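Local coordinates for protein halogenase (Chondromyces crocatus, PDB 3E1T) that binds FAD and probably uses the reduced flavin to chlorinate a precursor or intermediate of the myxobacterial natural product chondrochloren, at residues P17-H31 against T320-L334. Sequence-based numbering, arbitrary orientation.
With FAD (flavin-adenine dinucleotide), chain C.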
ATOM      1  N   PRO A  17      -2.373   3.905   9.444  1.00 32.52           N
ATOM      2  CA  PRO A  17      -3.191   2.685   9.578  1.00 32.09           C
ATOM      3  C   PRO A  17      -2.445   1.446  10.051  1.00 31.81           C
ATOM      4  O   PRO A  17      -3.015   0.651  10.774  1.00 32.52           O
ATOM      5  CB  PRO A  17      -3.751   2.467   8.161  1.00 31.86           C
ATOM      6  CG  PRO A  17      -3.709   3.840   7.534  1.00 32.94           C
ATOM      7  CD  PRO A  17      -2.453   4.475   8.086  1.00 32.19           C
ATOM      8  N   GLY A  18      -1.196   1.269   9.636  1.00 31.40           N
ATOM      9  CA  GLY A  18      -0.376   0.172  10.149  1.00 30.97           C
ATOM     10  C   GLY A  18      -0.193   0.233  11.661  1.00 30.74           C
ATOM     11  O   GLY A  18      -0.522  -0.713  12.370  1.00 30.04           O
ATOM     12  N   GLY A  19       0.333   1.357  12.142  1.00 30.86           N
ATOM     13  CA  GLY A  19       0.629   1.539  13.561  1.00 31.28           C
ATOM     14  C   GLY A  19      -0.572   1.539  14.495  1.00 31.76           C
ATOM     15  O   GLY A  19      -0.586   0.820  15.493  1.00 31.64           O
ATOM     16  N   SER A  20      -1.584   2.339  14.173  1.00 31.80           N
ATOM     17  CA  SER A  20      -2.799   2.383  14.994  1.00 32.21           C
ATOM     18  C   SER A  20      -3.504   1.028  15.050  1.00 32.07           C
ATOM     19  O   SER A  20      -4.014   0.630  16.110  1.00 32.24           O
ATOM     20  CB  SER A  20      -3.744   3.463  14.489  1.00 32.32           C
ATOM     21  OG  SER A  20      -4.156   3.174  13.170  1.00 33.83           O
ATOM     22  N   THR A  21      -3.507   0.305  13.925  1.00 31.54           N
ATOM     23  CA  THR A  21      -4.161  -1.006  13.840  1.00 31.14           C
ATOM     24  C   THR A  21      -3.490  -2.053  14.737  1.00 31.32           C
ATOM     25  O   THR A  21      -4.171  -2.791  15.472  1.00 31.56           O
ATOM     26  CB  THR A  21      -4.256  -1.517  12.367  1.00 30.66           C
ATOM     27  OG1 THR A  21      -5.076  -0.626  11.595  1.00 31.66           O
ATOM     28  CG2 THR A  21      -4.863  -2.898  12.302  1.00 30.73           C
ATOM     29  N   LEU A  22      -2.165  -2.133  14.651  1.00 31.24           N
ATOM     30  CA  LEU A  22      -1.375  -3.009  15.521  1.00 31.19           C
ATOM     31  C   LEU A  22      -1.524  -2.635  17.005  1.00 31.24           C
ATOM     32  O   LEU A  22      -1.774  -3.493  17.831  1.00 30.78           O
ATOM     33  CB  LEU A  22       0.102  -2.965  15.129  1.00 30.47           C
ATOM     34  CG  LEU A  22       1.121  -3.539  16.119  1.00 30.25           C
ATOM     35  CD1 LEU A  22       0.855  -4.998  16.472  1.00 29.54           C
ATOM     36  CD2 LEU A  22       2.501  -3.401  15.564  1.00 30.24           C
ATOM     37  N   ALA A  23      -1.354  -1.359  17.324  1.00 32.26           N
ATOM     38  CA  ALA A  23      -1.510  -0.891  18.707  1.00 33.49           C
ATOM     39  C   ALA A  23      -2.872  -1.308  19.271  1.00 34.10           C
ATOM     40  O   ALA A  23      -2.937  -1.942  20.321  1.00 34.55           O
ATOM     41  CB  ALA A  23      -1.319   0.615  18.778  1.00 33.30           C
ATOM     42  N   SER A  24      -3.952  -0.988  18.554  1.00 35.20           N
ATOM     43  CA  SER A  24      -5.304  -1.369  18.978  1.00 36.14           C
ATOM     44  C   SER A  24      -5.447  -2.856  19.270  1.00 36.93           C
ATOM     45  O   SER A  24      -5.990  -3.226  20.305  1.00 37.10           O
ATOM     46  CB  SER A  24      -6.350  -0.946  17.947  1.00 35.72           C
ATOM     47  OG  SER A  24      -6.312   0.447  17.743  1.00 37.07           O
ATOM     48  N   PHE A  25      -4.957  -3.705  18.367  1.00 37.84           N
ATOM     49  CA  PHE A  25      -5.137  -5.164  18.470  1.00 38.36           C
ATOM     50  C   PHE A  25      -4.408  -5.819  19.649  1.00 38.85           C
ATOM     51  O   PHE A  25      -4.817  -6.879  20.131  1.00 39.02           O
ATOM     52  CB  PHE A  25      -4.684  -5.866  17.174  1.00 38.86           C
ATOM     53  CG  PHE A  25      -5.693  -5.827  16.051  1.00 39.17           C
ATOM     54  CD1 PHE A  25      -7.058  -5.775  16.310  1.00 40.07           C
ATOM     55  CD2 PHE A  25      -5.267  -5.878  14.733  1.00 39.41           C
ATOM     56  CE1 PHE A  25      -7.986  -5.756  15.263  1.00 41.47           C
ATOM     57  CE2 PHE A  25      -6.183  -5.858  13.683  1.00 39.56           C
ATOM     58  CZ  PHE A  25      -7.546  -5.799  13.949  1.00 40.08           C
ATOM     59  N   VAL A  26      -3.293  -5.236  20.070  1.00 39.09           N
ATOM     60  CA  VAL A  26      -2.559  -5.783  21.202  1.00 39.49           C
ATOM     61  C   VAL A  26      -3.176  -5.265  22.515  1.00 40.22           C
ATOM     62  O   VAL A  26      -3.341  -6.028  23.462  1.00 40.35           O
ATOM     63  CB  VAL A  26      -1.030  -5.494  21.123  1.00 39.61           C
ATOM     64  CG1 VAL A  26      -0.314  -5.983  22.392  1.00 39.08           C
ATOM     65  CG2 VAL A  26      -0.410  -6.153  19.883  1.00 38.66           C
ATOM     66  N   ALA A  27      -3.526  -3.980  22.550  1.00 40.92           N
ATOM     67  CA  ALA A  27      -4.188  -3.380  23.710  1.00 42.15           C
ATOM     68  C   ALA A  27      -5.540  -4.032  23.997  1.00 43.00           C
ATOM     69  O   ALA A  27      -5.905  -4.220  25.162  1.00 43.46           O
ATOM     70  CB  ALA A  27      -4.346  -1.890  23.519  1.00 41.55           C
ATOM     71  N   MET A  28      -6.268  -4.380  22.934  1.00 43.76           N
ATOM     72  CA  MET A  28      -7.527  -5.125  23.023  1.00 45.07           C
ATOM     73  C   MET A  28      -7.389  -6.464  23.756  1.00 45.09           C
ATOM     74  O   MET A  28      -8.380  -7.016  24.237  1.00 45.42           O
ATOM     75  CB  MET A  28      -8.112  -5.373  21.625  1.00 44.98           C
ATOM     76  CG  MET A  28      -8.833  -4.184  21.014  1.00 45.57           C
ATOM     77  SD  MET A  28      -9.399  -4.447  19.312  1.00 46.89           S
ATOM     78  CE  MET A  28     -10.230  -6.031  19.462  1.00 47.13           C
ATOM     79  N   ARG A  29      -6.164  -6.976  23.831  1.00 45.25           N
ATOM     80  CA  ARG A  29      -5.875  -8.237  24.507  1.00 45.55           C
ATOM     81  C   ARG A  29      -5.427  -7.956  25.951  1.00 45.81           C
ATOM     82  O   ARG A  29      -5.171  -8.880  26.730  1.00 46.00           O
ATOM     83  CB  ARG A  29      -4.798  -8.995  23.724  1.00 45.48           C
ATOM     84  CG  ARG A  29      -4.885 -10.540  23.695  1.00 46.52           C
ATOM     85  CD  ARG A  29      -6.293 -11.131  23.852  1.00 45.20           C
ATOM     86  NE  ARG A  29      -6.610 -12.210  22.902  1.00 44.44           N
ATOM     87  CZ  ARG A  29      -5.958 -13.369  22.774  1.00 45.29           C
ATOM     88  NH1 ARG A  29      -4.886 -13.650  23.510  1.00 45.49           N
ATOM     89  NH2 ARG A  29      -6.376 -14.258  21.879  1.00 45.45           N
ATOM     90  N   GLY A  30      -5.348  -6.673  26.299  1.00 45.80           N
ATOM     91  CA  GLY A  30      -5.033  -6.251  27.658  1.00 45.81           C
ATOM     92  C   GLY A  30      -3.547  -6.141  27.936  1.00 45.59           C
ATOM     93  O   GLY A  30      -3.073  -6.606  28.971  1.00 45.88           O
ATOM     94  N   HIS A  31      -2.815  -5.521  27.011  1.00 44.85           N
ATOM     95  CA  HIS A  31      -1.380  -5.335  27.161  1.00 43.98           C
ATOM     96  C   HIS A  31      -1.042  -3.856  27.182  1.00 43.92           C
ATOM     97  O   HIS A  31      -1.848  -3.030  26.746  1.00 43.96           O
ATOM     98  CB  HIS A  31      -0.624  -6.045  26.037  1.00 43.96           C
ATOM     99  CG  HIS A  31      -0.827  -7.528  26.008  1.00 43.41           C
ATOM    100  ND1 HIS A  31      -1.455  -8.170  24.962  1.00 43.48           N
ATOM    101  CD2 HIS A  31      -0.482  -8.497  26.890  1.00 43.20           C
ATOM    102  CE1 HIS A  31      -1.485  -9.471  25.198  1.00 43.64           C
ATOM    103  NE2 HIS A  31      -0.899  -9.696  26.361  1.00 45.21           N
ATOM    104  N   THR A 320      -2.417  -2.895   7.066  1.00 27.59           N
ATOM    105  CA  THR A 320      -3.358  -3.338   8.095  1.00 28.02           C
ATOM    106  C   THR A 320      -3.336  -4.849   8.259  1.00 28.21           C
ATOM    107  O   THR A 320      -3.544  -5.356   9.361  1.00 28.67           O
ATOM    108  CB  THR A 320      -4.816  -2.843   7.833  1.00 28.44           C
ATOM    109  OG1 THR A 320      -5.291  -3.324   6.561  1.00 28.88           O
ATOM    110  CG2 THR A 320      -4.888  -1.319   7.867  1.00 28.77           C
ATOM    111  N   TYR A 321      -3.080  -5.576   7.173  1.00 27.85           N
ATOM    112  CA  TYR A 321      -2.941  -7.028   7.261  1.00 27.99           C
ATOM    113  C   TYR A 321      -1.660  -7.393   7.999  1.00 27.90           C
ATOM    114  O   TYR A 321      -1.679  -8.290   8.832  1.00 27.51           O
ATOM    115  CB  TYR A 321      -2.939  -7.666   5.880  1.00 28.16           C
ATOM    116  CG  TYR A 321      -2.770  -9.161   5.840  1.00 28.97           C
ATOM    117  CD1 TYR A 321      -3.603 -10.008   6.581  1.00 28.69           C
ATOM    118  CD2 TYR A 321      -1.807  -9.743   5.019  1.00 29.29           C
ATOM    119  CE1 TYR A 321      -3.460 -11.388   6.511  1.00 29.20           C
ATOM    120  CE2 TYR A 321      -1.657 -11.114   4.956  1.00 27.93           C
ATOM    121  CZ  TYR A 321      -2.490 -11.925   5.693  1.00 28.88           C
ATOM    122  OH  TYR A 321      -2.341 -13.287   5.607  1.00 30.55           O
ATOM    123  N   SER A 322      -0.557  -6.720   7.678  1.00 27.56           N
ATOM    124  CA  SER A 322       0.711  -6.965   8.393  1.00 27.81           C
ATOM    125  C   SER A 322       0.617  -6.568   9.876  1.00 28.18           C
ATOM    126  O   SER A 322       1.213  -7.227  10.721  1.00 28.62           O
ATOM    127  CB  SER A 322       1.912  -6.303   7.710  1.00 27.26           C
ATOM    128  OG  SER A 322       1.850  -4.881   7.672  1.00 25.80           O
ATOM    129  N   ALA A 323      -0.136  -5.510  10.171  1.00 29.08           N
ATOM    130  CA  ALA A 323      -0.461  -5.115  11.564  1.00 29.43           C
ATOM    131  C   ALA A 323      -1.165  -6.226  12.343  1.00 30.02           C
ATOM    132  O   ALA A 323      -0.718  -6.591  13.423  1.00 30.47           O
ATOM    133  CB  ALA A 323      -1.282  -3.845  11.589  1.00 28.76           C
ATOM    134  N   LEU A 324      -2.239  -6.782  11.785  1.00 30.74           N
ATOM    135  CA  LEU A 324      -2.897  -7.978  12.339  1.00 31.25           C
ATOM    136  C   LEU A 324      -1.975  -9.170  12.571  1.00 31.51           C
ATOM    137  O   LEU A 324      -2.097  -9.868  13.581  1.00 31.71           O
ATOM    138  CB  LEU A 324      -4.047  -8.420  11.435  1.00 31.26           C
ATOM    139  CG  LEU A 324      -4.870  -9.666  11.785  1.00 32.06           C
ATOM    140  CD1 LEU A 324      -5.747  -9.445  13.025  1.00 33.95           C
ATOM    141  CD2 LEU A 324      -5.728 -10.049  10.586  1.00 31.90           C
ATOM    142  N   LEU A 325      -1.100  -9.442  11.606  1.00 31.31           N
ATOM    143  CA  LEU A 325      -0.169 -10.557  11.689  1.00 31.09           C
ATOM    144  C   LEU A 325       0.860 -10.337  12.794  1.00 30.94           C
ATOM    145  O   LEU A 325       1.254 -11.276  13.492  1.00 31.30           O
ATOM    146  CB  LEU A 325       0.555 -10.744  10.349  1.00 31.17           C
ATOM    147  CG  LEU A 325      -0.275 -11.193   9.144  1.00 31.37           C
ATOM    148  CD1 LEU A 325       0.595 -11.166   7.898  1.00 30.85           C
ATOM    149  CD2 LEU A 325      -0.838 -12.573   9.384  1.00 29.62           C
ATOM    150  N   VAL A 326       1.320  -9.102  12.927  1.00 30.89           N
ATOM    151  CA  VAL A 326       2.292  -8.790  13.974  1.00 31.09           C
ATOM    152  C   VAL A 326       1.572  -8.809  15.321  1.00 31.14           C
ATOM    153  O   VAL A 326       2.084  -9.376  16.283  1.00 31.40           O
ATOM    154  CB  VAL A 326       3.022  -7.455  13.718  1.00 31.18           C
ATOM    155  CG1 VAL A 326       3.757  -6.978  14.974  1.00 31.19           C
ATOM    156  CG2 VAL A 326       4.015  -7.628  12.613  1.00 31.28           C
ATOM    157  N   ALA A 327       0.366  -8.246  15.359  1.00 31.45           N
ATOM    158  CA  ALA A 327      -0.467  -8.249  16.578  1.00 32.24           C
ATOM    159  C   ALA A 327      -0.667  -9.655  17.103  1.00 32.98           C
ATOM    160  O   ALA A 327      -0.570  -9.870  18.306  1.00 33.35           O
ATOM    161  CB  ALA A 327      -1.802  -7.588  16.325  1.00 31.69           C
ATOM    162  N   ARG A 328      -0.932 -10.609  16.204  1.00 33.77           N
ATOM    163  CA  ARG A 328      -1.086 -12.019  16.568  1.00 34.63           C
ATOM    164  C   ARG A 328       0.183 -12.652  17.095  1.00 35.54           C
ATOM    165  O   ARG A 328       0.130 -13.489  18.010  1.00 35.78           O
ATOM    166  CB  ARG A 328      -1.592 -12.852  15.392  1.00 34.82           C
ATOM    167  CG  ARG A 328      -3.049 -12.642  15.096  1.00 35.00           C
ATOM    168  CD  ARG A 328      -3.495 -13.482  13.933  1.00 33.70           C
ATOM    169  NE  ARG A 328      -4.884 -13.160  13.614  1.00 35.08           N
ATOM    170  CZ  ARG A 328      -5.481 -13.444  12.466  1.00 34.87           C
ATOM    171  NH1 ARG A 328      -4.818 -14.063  11.495  1.00 34.42           N
ATOM    172  NH2 ARG A 328      -6.743 -13.094  12.291  1.00 34.68           N
ATOM    173  N   ALA A 329       1.321 -12.282  16.517  1.00 36.08           N
ATOM    174  CA  ALA A 329       2.598 -12.784  17.019  1.00 36.78           C
ATOM    175  C   ALA A 329       2.819 -12.261  18.437  1.00 37.24           C
ATOM    176  O   ALA A 329       3.138 -13.039  19.344  1.00 37.34           O
ATOM    177  CB  ALA A 329       3.754 -12.396  16.098  1.00 36.65           C
ATOM    178  N   ILE A 330       2.600 -10.958  18.620  1.00 37.45           N
ATOM    179  CA  ILE A 330       2.785 -10.295  19.908  1.00 38.43           C
ATOM    180  C   ILE A 330       1.794 -10.781  20.986  1.00 39.34           C
ATOM    181  O   ILE A 330       2.206 -11.049  22.113  1.00 39.52           O
ATOM    182  CB  ILE A 330       2.722  -8.762  19.772  1.00 38.03           C
ATOM    183  CG1 ILE A 330       3.919  -8.255  18.961  1.00 37.88           C
ATOM    184  CG2 ILE A 330       2.696  -8.090  21.152  1.00 38.79           C
ATOM    185  CD1 ILE A 330       3.844  -6.793  18.596  1.00 38.29           C
ATOM    186  N   ASN A 331       0.512 -10.896  20.634  1.00 39.92           N
ATOM    187  CA  ASN A 331      -0.522 -11.384  21.563  1.00 41.16           C
ATOM    188  C   ASN A 331      -0.325 -12.846  21.955  1.00 42.06           C
ATOM    189  O   ASN A 331      -0.696 -13.249  23.060  1.00 42.40           O
ATOM    190  CB  ASN A 331      -1.933 -11.186  20.992  1.00 40.41           C
ATOM    191  CG  ASN A 331      -2.370  -9.735  20.993  1.00 41.02           C
ATOM    192  OD1 ASN A 331      -1.835  -8.903  21.742  1.00 40.26           O
ATOM    193  ND2 ASN A 331      -3.364  -9.418  20.157  1.00 39.45           N
ATOM    194  N   THR A 332       0.271 -13.631  21.059  1.00 43.00           N
ATOM    195  CA  THR A 332       0.525 -15.051  21.311  1.00 44.15           C
ATOM    196  C   THR A 332       1.789 -15.285  22.151  1.00 45.25           C
ATOM    197  O   THR A 332       1.849 -16.218  22.948  1.00 45.43           O
ATOM    198  CB  THR A 332       0.602 -15.851  19.993  1.00 44.07           C
ATOM    199  OG1 THR A 332      -0.600 -15.645  19.238  1.00 44.43           O
ATOM    200  CG2 THR A 332       0.754 -17.336  20.260  1.00 43.88           C
ATOM    201  N   CYS A 333       2.790 -14.430  21.968  1.00 46.53           N
ATOM    202  CA  CYS A 333       4.039 -14.515  22.725  1.00 47.46           C
ATOM    203  C   CYS A 333       3.906 -13.917  24.130  1.00 48.03           C
ATOM    204  O   CYS A 333       4.493 -14.426  25.084  1.00 48.10           O
ATOM    205  CB  CYS A 333       5.175 -13.839  21.956  1.00 47.16           C
ATOM    206  SG  CYS A 333       5.669 -14.751  20.473  1.00 48.17           S
ATOM    207  N   LEU A 334       3.132 -12.842  24.250  1.00 49.05           N
ATOM    208  CA  LEU A 334       2.871 -12.224  25.546  1.00 49.87           C
ATOM    209  C   LEU A 334       1.964 -13.089  26.426  1.00 50.87           C
ATOM    210  O   LEU A 334       1.766 -12.789  27.608  1.00 51.18           O
ATOM    211  CB  LEU A 334       2.268 -10.834  25.376  1.00 49.58           C
ATOM    212  CG  LEU A 334       3.173  -9.727  24.841  1.00 49.26           C
ATOM    213  CD1 LEU A 334       2.361  -8.461  24.682  1.00 48.63           C
ATOM    214  CD2 LEU A 334       4.379  -9.488  25.742  1.00 48.37           C
TER
HETATM  215  PA  FAD C 600       2.008   5.809   6.852  1.00 27.39           P
HETATM  216  O1A FAD C 600       0.579   5.992   6.411  1.00 28.07           O
HETATM  217  O2A FAD C 600       3.023   6.501   6.010  1.00 26.90           O
HETATM  218  O5B FAD C 600       2.118   6.376   8.360  1.00 26.81           O
HETATM  219  C5B FAD C 600       3.329   6.297   9.094  1.00 28.95           C
HETATM  220  C4B FAD C 600       3.292   7.305  10.246  1.00 31.44           C
HETATM  221  O4B FAD C 600       4.529   7.336  10.931  1.00 31.30           O
HETATM  222  C3B FAD C 600       3.046   8.719   9.732  1.00 33.36           C
HETATM  223  O3B FAD C 600       1.923   9.236  10.409  1.00 36.68           O
HETATM  224  C2B FAD C 600       4.289   9.501  10.105  1.00 33.90           C
HETATM  225  O2B FAD C 600       3.941  10.778  10.560  1.00 31.82           O
HETATM  226  C1B FAD C 600       4.882   8.665  11.224  1.00 33.58           C
HETATM  227  N9A FAD C 600       6.348   8.738  11.365  1.00 35.59           N
HETATM  228  C8A FAD C 600       7.310   8.818  10.390  1.00 35.61           C
HETATM  229  N7A FAD C 600       8.518   8.837  10.999  1.00 36.82           N
HETATM  230  C5A FAD C 600       8.344   8.757  12.340  1.00 36.30           C
HETATM  231  C6A FAD C 600       9.225   8.746  13.433  1.00 35.67           C
HETATM  232  N6A FAD C 600      10.538   8.954  13.277  1.00 35.08           N
HETATM  233  N1A FAD C 600       8.706   8.651  14.703  1.00 34.72           N
HETATM  234  C2A FAD C 600       7.353   8.602  14.918  1.00 35.06           C
HETATM  235  N3A FAD C 600       6.499   8.626  13.837  1.00 35.80           N
HETATM  236  C4A FAD C 600       6.982   8.694  12.576  1.00 35.76           C
HETATM  237  N1  FAD C 600      -2.753   2.817  -0.648  1.00 26.79           N
HETATM  238  C2  FAD C 600      -4.082   2.499  -0.696  1.00 27.58           C
HETATM  239  O2  FAD C 600      -4.511   1.684   0.116  1.00 27.48           O
HETATM  240  N3  FAD C 600      -4.889   3.084  -1.656  1.00 27.48           N
HETATM  241  C4  FAD C 600      -4.368   4.002  -2.562  1.00 28.11           C
HETATM  242  O4  FAD C 600      -5.089   4.542  -3.404  1.00 28.29           O
HETATM  243  C4X FAD C 600      -3.015   4.312  -2.519  1.00 28.01           C
HETATM  244  N5  FAD C 600      -2.459   5.219  -3.401  1.00 27.79           N
HETATM  245  C5X FAD C 600      -1.111   5.516  -3.329  1.00 27.53           C
HETATM  246  C6  FAD C 600      -0.535   6.425  -4.223  1.00 27.51           C
HETATM  247  C7  FAD C 600       0.836   6.717  -4.142  1.00 27.65           C
HETATM  248  C7M FAD C 600       1.476   7.517  -5.240  1.00 25.87           C
HETATM  249  C8  FAD C 600       1.633   6.099  -3.171  1.00 27.39           C
HETATM  250  C8M FAD C 600       3.140   6.227  -3.178  1.00 27.78           C
HETATM  251  C9  FAD C 600       1.050   5.206  -2.279  1.00 27.85           C
HETATM  252  C9A FAD C 600      -0.315   4.906  -2.352  1.00 27.85           C
HETATM  253  N10 FAD C 600      -0.868   4.018  -1.448  1.00 27.92           N
HETATM  254  C10 FAD C 600      -2.210   3.713  -1.535  1.00 27.86           C
HETATM  255  C1' FAD C 600      -0.035   3.441  -0.317  1.00 28.31           C
HETATM  256  C2' FAD C 600      -0.302   4.080   1.051  1.00 29.21           C
HETATM  257  O2' FAD C 600       0.111   5.430   0.987  1.00 28.68           O
HETATM  258  C3' FAD C 600       0.491   3.368   2.157  1.00 27.50           C
HETATM  259  O3' FAD C 600       0.589   1.985   1.894  1.00 28.41           O
HETATM  260  C4' FAD C 600      -0.110   3.481   3.558  1.00 28.28           C
HETATM  261  O4' FAD C 600      -0.162   4.837   3.939  1.00 27.62           O
HETATM  262  C5' FAD C 600       0.765   2.710   4.547  1.00 26.01           C
HETATM  263  O5' FAD C 600       0.422   3.066   5.857  1.00 27.86           O
HETATM  264  P   FAD C 600       1.495   2.992   7.051  1.00 25.76           P
HETATM  265  O1P FAD C 600       0.752   2.917   8.367  1.00 26.39           O
HETATM  266  O2P FAD C 600       2.379   1.795   6.891  1.00 22.01           O
HETATM  267  O3P FAD C 600       2.416   4.272   6.872  1.00 23.76           O
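Pro17 CB meets Thr320 CG2 where two helices of the FAD-binding Rossmann-type fold run side by side, the axes of 17-27 and 320-333 crossing at -29°. The first is the helix of an apparent GxGxxG dinucleotide-binding motif, whose last glycine, Gly19, lies in its first turn; at its N-terminal end Gly18 N donates to FAD O1P (2.8 Å), so the positive end of the helix dipole probably helps to offset the phosphate charge. Ala323 CB rests on the backbone of this helix, 3.3 Å from Gly18 O and close to Leu22 N. Thr21 turns its methyl CG2 onto Ala323 CB, while its OG1 bonds back to Pro17 O. Leu22 is a knob in the hole formed by Ala323, Val326, Ala327 and Ile330; its CG stands anti to the backbone N (chi1 166°), carrying Leu22 CD1 to 3.5 Å from Ala327 N. Phe25 sets CB against Ala327 CB and ring atom CE2 against Leu324 CD1, and Leu500 touches its side chain too. Val26 CG1 and CG2 each lie 3.9 Å from Ile330 CG2. Arg29, its NE salt-bridged to Asp498, crosses the Asn331 amide at a slant, CB near Asn331 OD1 and CG. Beyond Gly30, the His31 ring takes Leu334 CD1 over the centre of one face, 3.6 Å from the centroid, and ND1 bonds to Val26 O and weakly to Asn331 OD1. Asn331 ND2 is shared between Leu500 O and Phe25 O, approaching the latter from above its carbonyl plane at 2.9 Å.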